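Local coordinates for protein transcriptional regulator (NtrC family) (Aquifex aeolicus, PDB 3DZD) that probably acts as a response regulator that activates sigma54-dependent transcription through an ATP-hydrolysing AAA+ domain controlled by its receiver domain, at residues T225-E230 with I267-K272; V74-T79 with E97-P102; K241-L246 with N282-L287. One frame throughout, in Å; residues are numbered along the deposited sequence.

Interaction 1. Residues T225-E230 with I267-K272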
loop_
_atom_site.group_PDB
_atom_site.type_symbol
_atom_site.label_atom_id
_atom_site.label_comp_id
_atom_site.label_asym_id
_atom_site.label_seq_id
_atom_site.Cartn_x
_atom_site.Cartn_y
_atom_site.Cartn_z
ATOM N N THR A 225 -9.016 3.164 9.829
ATOM C CA THR A 225 -10.386 2.697 9.961
ATOM C C THR A 225 -10.386 1.190 9.892
ATOM O O THR A 225 -9.841 0.602 8.961
ATOM C CB THR A 225 -11.278 3.255 8.839
ATOM O OG1 THR A 225 -11.352 4.682 8.956
ATOM C CG2 THR A 225 -12.684 2.664 8.913
ATOM N N LEU A 226 -10.973 0.569 10.902
ATOM C CA LEU A 226 -11.122 -0.876 10.936
ATOM C C LEU A 226 -12.545 -1.212 10.499
ATOM O O LEU A 226 -13.499 -0.780 11.141
ATOM C CB LEU A 226 -10.882 -1.384 12.358
ATOM C CG LEU A 226 -10.925 -2.891 12.571
ATOM C CD1 LEU A 226 -9.682 -3.537 11.987
ATOM C CD2 LEU A 226 -11.058 -3.208 14.053
ATOM N N PHE A 227 -12.669 -1.963 9.404
ATOM C CA PHE A 227 -13.966 -2.407 8.881
ATOM C C PHE A 227 -14.220 -3.863 9.253
ATOM O O PHE A 227 -13.519 -4.767 8.789
ATOM C CB PHE A 227 -14.031 -2.232 7.357
ATOM C CG PHE A 227 -15.305 -2.768 6.715
ATOM C CD1 PHE A 227 -16.551 -2.322 7.117
ATOM C CD2 PHE A 227 -15.242 -3.699 5.683
ATOM C CE1 PHE A 227 -17.705 -2.801 6.522
ATOM C CE2 PHE A 227 -16.390 -4.178 5.088
ATOM C CZ PHE A 227 -17.626 -3.729 5.506
ATOM N N LEU A 228 -15.220 -4.083 10.100
ATOM C CA LEU A 228 -15.601 -5.428 10.515
ATOM C C LEU A 228 -16.767 -5.932 9.678
ATOM O O LEU A 228 -17.924 -5.600 9.957
ATOM C CB LEU A 228 -16.000 -5.420 11.983
ATOM C CG LEU A 228 -14.920 -4.952 12.961
ATOM C CD1 LEU A 228 -15.494 -4.782 14.338
ATOM C CD2 LEU A 228 -13.731 -5.933 12.972
ATOM N N ASP A 229 -16.472 -6.728 8.657
ATOM C CA ASP A 229 -17.520 -7.286 7.812
ATOM C C ASP A 229 -18.250 -8.418 8.533
ATOM O O ASP A 229 -17.628 -9.291 9.134
ATOM C CB ASP A 229 -16.953 -7.772 6.474
ATOM C CG ASP A 229 -17.977 -7.707 5.339
ATOM O OD1 ASP A 229 -19.194 -7.618 5.625
ATOM O OD2 ASP A 229 -17.561 -7.740 4.157
ATOM N N GLU A 230 -19.576 -8.387 8.449
ATOM C CA GLU A 230 -20.467 -9.290 9.184
ATOM C C GLU A 230 -20.083 -9.502 10.636
ATOM O O GLU A 230 -19.866 -10.631 11.081
ATOM C CB GLU A 230 -20.663 -10.633 8.476
ATOM C CG GLU A 230 -21.865 -11.400 9.039
ATOM C CD GLU A 230 -23.051 -10.487 9.327
ATOM O OE1 GLU A 230 -23.591 -10.487 10.462
ATOM O OE2 GLU A 230 -23.431 -9.751 8.397
ATOM N N ILE A 267 -15.847 0.786 11.701
ATOM C CA ILE A 267 -17.009 0.659 10.831
ATOM C C ILE A 267 -17.387 -0.810 10.747
ATOM O O ILE A 267 -16.525 -1.665 10.521
ATOM C CB ILE A 267 -16.756 1.207 9.410
ATOM C CG1 ILE A 267 -16.314 2.674 9.478
ATOM C CG2 ILE A 267 -18.009 1.049 8.558
ATOM C CD1 ILE A 267 -16.090 3.318 8.121
ATOM N N SER A 268 -18.671 -1.094 10.933
ATOM C CA SER A 268 -19.155 -2.461 10.947
ATOM C C SER A 268 -20.241 -2.643 9.925
ATOM O O SER A 268 -20.896 -1.686 9.528
ATOM C CB SER A 268 -19.723 -2.797 12.321
ATOM O OG SER A 268 -18.725 -2.651 13.299
ATOM N N ALA A 269 -20.445 -3.884 9.517
ATOM C CA ALA A 269 -21.444 -4.200 8.516
ATOM C C ALA A 269 -22.131 -5.492 8.906
ATOM O O ALA A 269 -21.497 -6.382 9.471
ATOM C CB ALA A 269 -20.802 -4.337 7.170
ATOM N N THR A 270 -23.422 -5.596 8.614
ATOM C CA THR A 270 -24.171 -6.796 8.929
ATOM C C THR A 270 -25.286 -7.001 7.904
ATOM O O THR A 270 -25.783 -6.040 7.311
ATOM C CB THR A 270 -24.759 -6.711 10.362
ATOM O OG1 THR A 270 -25.376 -7.951 10.720
ATOM C CG2 THR A 270 -25.786 -5.592 10.458
ATOM N N ASN A 271 -25.663 -8.250 7.665
ATOM C CA ASN A 271 -26.850 -8.526 6.860
ATOM C C ASN A 271 -27.911 -9.167 7.731
ATOM O O ASN A 271 -28.807 -9.841 7.238
ATOM C CB ASN A 271 -26.525 -9.405 5.649
ATOM C CG ASN A 271 -26.338 -10.869 6.015
ATOM O OD1 ASN A 271 -25.940 -11.199 7.129
ATOM N ND2 ASN A 271 -26.619 -11.756 5.067
ATOM N N LYS A 272 -27.779 -8.951 9.038
ATOM C CA LYS A 272 -28.744 -9.410 10.033
ATOM C C LYS A 272 -29.449 -8.220 10.647
ATOM O O LYS A 272 -28.993 -7.088 10.519
ATOM C CB LYS A 272 -28.033 -10.168 11.152
ATOM C CG LYS A 272 -27.171 -11.329 10.691
ATOM C CD LYS A 272 -26.703 -12.155 11.884
ATOM C CE LYS A 272 -25.540 -13.058 11.521
ATOM N NZ LYS A 272 -25.757 -13.723 10.207
#
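F227 reaches across to the neighbouring strand with its ring. Its CB and CG pass about 4.1 Å from the O of I267; CD1 lies 3.5 Å from I267 O and 3.9 Å from I267 CG2, while CE1 and CZ settle on the methyl of A269, CE1 to CB at 3.5 Å. With CG anti to the backbone N (chi1 176°), the ring runs forward along the strand, and its far end lands on A269 rather than on its bridge partner I267. The D229 N lies over the centre of one ring face. On the same side of the sheet, T225 CG2 touches I267 CD1, and residues of helix 165-176 pack over F227 and I267. Parallel pairing holds the backbones through I267 N to L226 O, L228 N to I267 O and A269 N to L228 O.

At the C-terminal ends of the strands the chemistry turns polar. E230 bends at chi2 (41°), bringing its carboxylate to the turn at T270-K272, and uses syn lone pairs: OE1 accepts from T270 OG1 (3.1 Å) and OE2 from N271 N (2.8 Å). T270 OG1 also accepts from K272 N, closing an ST turn. K272 NZ pairs with E233. D229, beside bound ADP, and E230 fit the Walker B acidic pair, and T270-N271 the first sensor; the bonds probably link E230 to that sensor through the N271 backbone and T270 hydroxyl, while N271 OD1 bonds K324 of the second subunit.

Interaction 2. Residues V74-T79 with E97-P102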
loop_
_atom_site.group_PDB
_atom_site.type_symbol
_atom_site.label_atom_id
_atom_site.label_comp_id
_atom_site.label_asym_id
_atom_site.label_seq_id
_atom_site.Cartn_x
_atom_site.Cartn_y
_atom_site.Cartn_z
ATOM N N VAL A 74 13.813 16.057 -1.755
ATOM C CA VAL A 74 13.884 16.181 -0.311
ATOM C C VAL A 74 15.085 17.060 0.006
ATOM O O VAL A 74 16.185 16.814 -0.484
ATOM C CB VAL A 74 14.051 14.788 0.348
ATOM C CG1 VAL A 74 14.259 14.909 1.853
ATOM C CG2 VAL A 74 12.851 13.911 0.030
ATOM N N VAL A 75 14.875 18.084 0.823
ATOM C CA VAL A 75 15.912 19.073 1.076
ATOM C C VAL A 75 16.489 18.997 2.484
ATOM O O VAL A 75 15.758 18.917 3.467
ATOM C CB VAL A 75 15.400 20.504 0.835
ATOM C CG1 VAL A 75 16.526 21.509 1.032
ATOM C CG2 VAL A 75 14.811 20.625 -0.560
ATOM N N ILE A 76 17.812 19.022 2.560
ATOM C CA ILE A 76 18.514 19.145 3.818
ATOM C C ILE A 76 19.265 20.466 3.803
ATOM O O ILE A 76 20.059 20.719 2.897
ATOM C CB ILE A 76 19.539 18.022 3.986
ATOM C CG1 ILE A 76 18.861 16.655 3.831
ATOM C CG2 ILE A 76 20.245 18.156 5.321
ATOM C CD1 ILE A 76 19.821 15.534 3.446
ATOM N N VAL A 77 19.014 21.320 4.786
ATOM C CA VAL A 77 19.740 22.582 4.832
ATOM C C VAL A 77 20.961 22.497 5.741
ATOM O O VAL A 77 20.984 21.738 6.708
ATOM C CB VAL A 77 18.835 23.778 5.216
ATOM C CG1 VAL A 77 17.869 24.088 4.080
ATOM C CG2 VAL A 77 18.079 23.495 6.503
ATOM N N ILE A 78 21.990 23.257 5.395
ATOM C CA ILE A 78 23.175 23.368 6.227
ATOM C C ILE A 78 23.194 24.766 6.813
ATOM O O ILE A 78 23.171 25.746 6.074
ATOM C CB ILE A 78 24.456 23.146 5.415
ATOM C CG1 ILE A 78 24.570 21.680 5.000
ATOM C CG2 ILE A 78 25.666 23.541 6.225
ATOM C CD1 ILE A 78 25.787 21.386 4.159
ATOM N N THR A 79 23.216 24.858 8.138
ATOM C CA THR A 79 23.230 26.161 8.795
ATOM C C THR A 79 24.460 26.372 9.672
ATOM O O THR A 79 24.982 25.431 10.275
ATOM C CB THR A 79 21.975 26.385 9.648
ATOM O OG1 THR A 79 21.911 27.763 10.029
ATOM C CG2 THR A 79 22.010 25.513 10.899
ATOM N N GLU A 97 15.191 18.206 6.623
ATOM C CA GLU A 97 16.161 18.099 7.708
ATOM C C GLU A 97 17.146 19.242 7.686
ATOM O O GLU A 97 17.208 20.009 6.731
ATOM C CB GLU A 97 16.919 16.772 7.625
ATOM C CG GLU A 97 16.433 15.718 8.608
ATOM C CD GLU A 97 16.641 16.146 10.054
ATOM O OE1 GLU A 97 15.894 15.676 10.941
ATOM O OE2 GLU A 97 17.552 16.956 10.296
ATOM N N PHE A 98 17.924 19.359 8.745
ATOM C CA PHE A 98 18.951 20.373 8.768
ATOM C C PHE A 98 20.134 19.876 9.566
ATOM O O PHE A 98 19.981 19.059 10.476
ATOM C CB PHE A 98 18.411 21.671 9.359
ATOM C CG PHE A 98 18.305 21.661 10.854
ATOM C CD1 PHE A 98 19.337 22.149 11.634
ATOM C CD2 PHE A 98 17.169 21.180 11.477
ATOM C CE1 PHE A 98 19.237 22.156 13.008
ATOM C CE2 PHE A 98 17.068 21.176 12.848
ATOM C CZ PHE A 98 18.101 21.667 13.615
ATOM N N LEU A 99 21.312 20.365 9.197
ATOM C CA LEU A 99 22.548 20.038 9.881
ATOM C C LEU A 99 23.234 21.322 10.350
ATOM O O LEU A 99 23.388 22.269 9.580
ATOM C CB LEU A 99 23.482 19.283 8.934
ATOM C CG LEU A 99 23.113 17.854 8.539
ATOM C CD1 LEU A 99 23.823 17.473 7.259
ATOM C CD2 LEU A 99 23.453 16.884 9.658
ATOM N N GLU A 100 23.639 21.357 11.614
ATOM C CA GLU A 100 24.394 22.491 12.138
ATOM C C GLU A 100 25.888 22.248 12.006
ATOM O O GLU A 100 26.402 21.245 12.492
ATOM C CB GLU A 100 24.044 22.742 13.604
ATOM C CG GLU A 100 24.924 23.791 14.282
ATOM C CD GLU A 100 24.516 24.063 15.724
ATOM O OE1 GLU A 100 23.758 23.253 16.306
ATOM O OE2 GLU A 100 24.955 25.092 16.275
ATOM N N LYS A 101 26.580 23.157 11.332
ATOM C CA LYS A 101 28.033 23.143 11.326
ATOM C C LYS A 101 28.512 23.420 12.747
ATOM O O LYS A 101 27.932 24.248 13.441
ATOM C CB LYS A 101 28.582 24.200 10.368
ATOM C CG LYS A 101 28.368 23.877 8.908
ATOM C CD LYS A 101 29.334 24.653 8.029
ATOM C CE LYS A 101 28.770 25.997 7.594
ATOM N NZ LYS A 101 27.980 25.896 6.330
ATOM N N PRO A 102 29.542 22.695 13.200
ATOM C CA PRO A 102 30.166 21.625 12.426
ATOM C C PRO A 102 29.444 20.309 12.685
ATOM O O PRO A 102 28.775 20.155 13.711
ATOM C CB PRO A 102 31.584 21.551 13.007
ATOM C CG PRO A 102 31.595 22.501 14.213
ATOM C CD PRO A 102 30.173 22.833 14.518
#
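The F98 ring stands obliquely to T79, whose CG2 comes to 4.4 Å from CD1; A87 of helix 85-93 and R107 of the second subunit also pack on this side chain. Across the strands F98 is met chiefly at CB, which V77 CG2 approaches to 3.4 Å. That branch of V77 sits between its backbone N and carbonyl carbon, as does CG of F98 (chi1 78°), which carries the ring away from V77. The other flat group, the carboxylate of E97 on the other face of the sheet, takes the N-H of F98 on OE2 from above its plane, 38° out of it, while OE1 makes a salt bridge to R107 of the second subunit.

On the face that carries E97, I76 and L99, the aliphatic contact is I76 CG2 to L99 CD1, 4.1 Å. Five backbone bonds alternate between the parallel strands, from E97 N to V75 O through to K101 N to T79 O (3.0 Å). After this last bond K101 bends at chi3 and chi4 across I78, bringing NZ to 3.3 Å from CG2 and into a salt bridge with D51; a cis peptide bond to P102 follows.

Linked by helix 85-93, the strands form a beta-alpha-beta crossover, with 97-100 at the sheet's edge. T79 and the K101-P102 pair occupy the positions usual at the acidic pocket of a CheY-like receiver domain, where D51 is probably the phosphoacceptor.

Interaction 3. Residues K241-L246 with N282-L287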
loop_
_atom_site.group_PDB
_atom_site.type_symbol
_atom_site.label_atom_id
_atom_site.label_comp_id
_atom_site.label_asym_id
_atom_site.label_seq_id
_atom_site.Cartn_x
_atom_site.Cartn_y
_atom_site.Cartn_z
ATOM N N LYS A 241 -14.381 -9.358 24.152
ATOM C CA LYS A 241 -13.039 -8.801 24.040
ATOM C C LYS A 241 -13.019 -7.500 23.238
ATOM O O LYS A 241 -12.411 -6.519 23.653
ATOM C CB LYS A 241 -12.100 -9.829 23.409
ATOM C CG LYS A 241 -11.842 -11.039 24.301
ATOM C CD LYS A 241 -10.917 -12.039 23.625
ATOM C CE LYS A 241 -9.603 -11.388 23.217
ATOM N NZ LYS A 241 -8.965 -10.687 24.369
ATOM N N LEU A 242 -13.680 -7.511 22.084
ATOM C CA LEU A 242 -13.792 -6.335 21.235
ATOM C C LEU A 242 -14.413 -5.185 22.023
ATOM O O LEU A 242 -13.970 -4.042 21.932
ATOM C CB LEU A 242 -14.646 -6.663 20.009
ATOM C CG LEU A 242 -14.892 -5.566 18.969
ATOM C CD1 LEU A 242 -13.578 -5.057 18.397
ATOM C CD2 LEU A 242 -15.804 -6.072 17.839
ATOM N N LEU A 243 -15.441 -5.501 22.804
ATOM C CA LEU A 243 -16.106 -4.506 23.624
ATOM C C LEU A 243 -15.097 -3.825 24.553
ATOM O O LEU A 243 -15.024 -2.595 24.624
ATOM C CB LEU A 243 -17.222 -5.151 24.447
ATOM C CG LEU A 243 -17.927 -4.180 25.391
ATOM C CD1 LEU A 243 -18.653 -3.090 24.601
ATOM C CD2 LEU A 243 -18.880 -4.918 26.302
ATOM N N ARG A 244 -14.317 -4.637 25.257
ATOM C CA ARG A 244 -13.339 -4.130 26.207
ATOM C C ARG A 244 -12.312 -3.212 25.543
ATOM O O ARG A 244 -11.794 -2.286 26.175
ATOM C CB ARG A 244 -12.647 -5.287 26.932
ATOM C CG ARG A 244 -11.668 -4.834 27.992
ATOM C CD ARG A 244 -11.483 -5.901 29.057
ATOM N NE ARG A 244 -10.568 -5.476 30.114
ATOM C CZ ARG A 244 -10.820 -4.489 30.969
ATOM N NH1 ARG A 244 -11.958 -3.804 30.884
ATOM N NH2 ARG A 244 -9.928 -4.176 31.902
ATOM N N VAL A 245 -12.026 -3.475 24.270
ATOM C CA VAL A 245 -11.137 -2.616 23.485
ATOM C C VAL A 245 -11.798 -1.272 23.177
ATOM O O VAL A 245 -11.184 -0.217 23.328
ATOM C CB VAL A 245 -10.690 -3.305 22.178
ATOM C CG1 VAL A 245 -10.111 -2.292 21.200
ATOM C CG2 VAL A 245 -9.675 -4.412 22.483
ATOM N N LEU A 246 -13.059 -1.309 22.759
ATOM C CA LEU A 246 -13.794 -0.081 22.508
ATOM C C LEU A 246 -13.856 0.774 23.763
ATOM O O LEU A 246 -13.811 1.998 23.686
ATOM C CB LEU A 246 -15.208 -0.388 22.024
ATOM C CG LEU A 246 -15.306 -1.208 20.740
ATOM C CD1 LEU A 246 -16.743 -1.273 20.275
ATOM C CD2 LEU A 246 -14.425 -0.596 19.668
ATOM N N ASN A 282 -27.686 -13.668 20.839
ATOM C CA ASN A 282 -26.585 -14.021 19.944
ATOM C C ASN A 282 -25.632 -12.861 19.679
ATOM O O ASN A 282 -24.718 -12.964 18.859
ATOM C CB ASN A 282 -27.124 -14.558 18.619
ATOM C CG ASN A 282 -28.063 -15.727 18.806
ATOM O OD1 ASN A 282 -28.004 -16.429 19.818
ATOM N ND2 ASN A 282 -28.937 -15.945 17.832
ATOM N N PHE A 283 -25.856 -11.752 20.372
ATOM C CA PHE A 283 -25.027 -10.568 20.200
ATOM C C PHE A 283 -25.178 -9.633 21.392
ATOM O O PHE A 283 -26.295 -9.319 21.807
ATOM C CB PHE A 283 -25.391 -9.840 18.905
ATOM C CG PHE A 283 -24.320 -8.920 18.413
ATOM C CD1 PHE A 283 -23.322 -9.385 17.569
ATOM C CD2 PHE A 283 -24.293 -7.594 18.809
ATOM C CE1 PHE A 283 -22.321 -8.535 17.115
ATOM C CE2 PHE A 283 -23.295 -6.742 18.360
ATOM C CZ PHE A 283 -22.313 -7.212 17.512
ATOM N N ARG A 284 -24.047 -9.196 21.938
ATOM C CA ARG A 284 -24.044 -8.327 23.109
ATOM C C ARG A 284 -24.759 -7.019 22.835
ATOM O O ARG A 284 -24.566 -6.390 21.798
ATOM C CB ARG A 284 -22.617 -8.030 23.568
ATOM C CG ARG A 284 -21.739 -9.255 23.741
ATOM C CD ARG A 284 -20.402 -8.827 24.307
ATOM N NE ARG A 284 -20.586 -8.039 25.521
ATOM C CZ ARG A 284 -20.329 -8.493 26.743
ATOM N NH1 ARG A 284 -19.862 -9.728 26.903
ATOM N NH2 ARG A 284 -20.527 -7.716 27.800
ATOM N N GLU A 285 -25.574 -6.607 23.791
ATOM C CA GLU A 285 -26.396 -5.419 23.657
ATOM C C GLU A 285 -25.557 -4.148 23.779
ATOM O O GLU A 285 -25.766 -3.180 23.042
ATOM C CB GLU A 285 -27.494 -5.438 24.724
ATOM C CG GLU A 285 -28.525 -4.338 24.609
ATOM C CD GLU A 285 -29.472 -4.312 25.798
ATOM O OE1 GLU A 285 -29.370 -5.208 26.664
ATOM O OE2 GLU A 285 -30.317 -3.397 25.867
ATOM N N ASP A 286 -24.613 -4.152 24.715
ATOM C CA ASP A 286 -23.792 -2.975 24.969
ATOM C C ASP A 286 -22.843 -2.724 23.806
ATOM O O ASP A 286 -22.538 -1.582 23.485
ATOM C CB ASP A 286 -23.025 -3.112 26.291
ATOM C CG ASP A 286 -22.252 -4.429 26.405
ATOM O OD1 ASP A 286 -22.218 -5.215 25.432
ATOM O OD2 ASP A 286 -21.673 -4.681 27.485
ATOM N N LEU A 287 -22.395 -3.803 23.173
ATOM C CA LEU A 287 -21.490 -3.723 22.041
ATOM C C LEU A 287 -22.227 -3.177 20.834
ATOM O O LEU A 287 -21.667 -2.431 20.033
ATOM C CB LEU A 287 -20.934 -5.111 21.714
ATOM C CG LEU A 287 -20.234 -5.247 20.363
ATOM C CD1 LEU A 287 -18.920 -4.496 20.383
ATOM C CD2 LEU A 287 -20.006 -6.703 20.011
#
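OD1 of D286, in the carboxylate that lies against L243, takes two donors from its own segment: R284 NE at 3.3 Å, nearly straight, and the L287 N-H, whose bond is weak because the angle is only 117°. OD2 completes the pairing by accepting from R284 NH2, almost perfectly straight at 178°. Both arginine bonds use syn lone pairs and lie close to the guanidinium plane, so arginine and carboxylate meet side-on, two nitrogens to two oxygens. R284 bends at chi3 (53°) to turn its head back to D286, whose CG sits between its own backbone N and carbonyl carbon.

L243 of helix 236-248 closes on this ion pair. Its CD2 touches D286 OD2 at 3.0 Å, shorter than a normal van der Waals contact and therefore doubtful in detail, and lies 3.6 Å from R284 NH2, oblique to the guanidinium.

R284 is the N-cap of helix 285-291 and stands in the FREDLYYRL sequence of sigma54 activators. In relatives the corresponding arginines, probably R284 and R290 here, are proposed as arginine fingers; in this inactive-state structure R284 pairs with D286, while R290 packs on L243 and L246.

Away from the charged pair the contact is apolar. L243 CD1 rests 3.9 Å from L287 CA, and L246 CD1 meets L287 CD1 at the same separation, the two side chains crossing at about a right angle. L242, just before L243 on the helix, adds a looser contact, CD2 to L287 CD1 at 4.3 Å. Q239, one turn earlier on helix 236-248, accepts the backbone N-H of R284 on its OE1.

In the fold
Interactions 1 and 3 belong to the ATPase domain and touch: L228 CD1 packs 3.7 Å from L242 CD2, where helix 236-248, the next helix after strand 225-229, packs on the sheet. Interaction 2 lies in the receiver domain, its centre about 48 Å from that of interaction 1. Interactions 1 and 2 are both buried parallel strand pairs with regular backbone bonding, but the first lies inside its sheet and ends beside a nucleotide, whereas the second lies at a sheet edge. Both touch the second subunit. Interaction 3, only partly buried, joins helices by leucine methyls; its ion pair lies within one segment, and a polar tie between them comes from Q239, outside both segments.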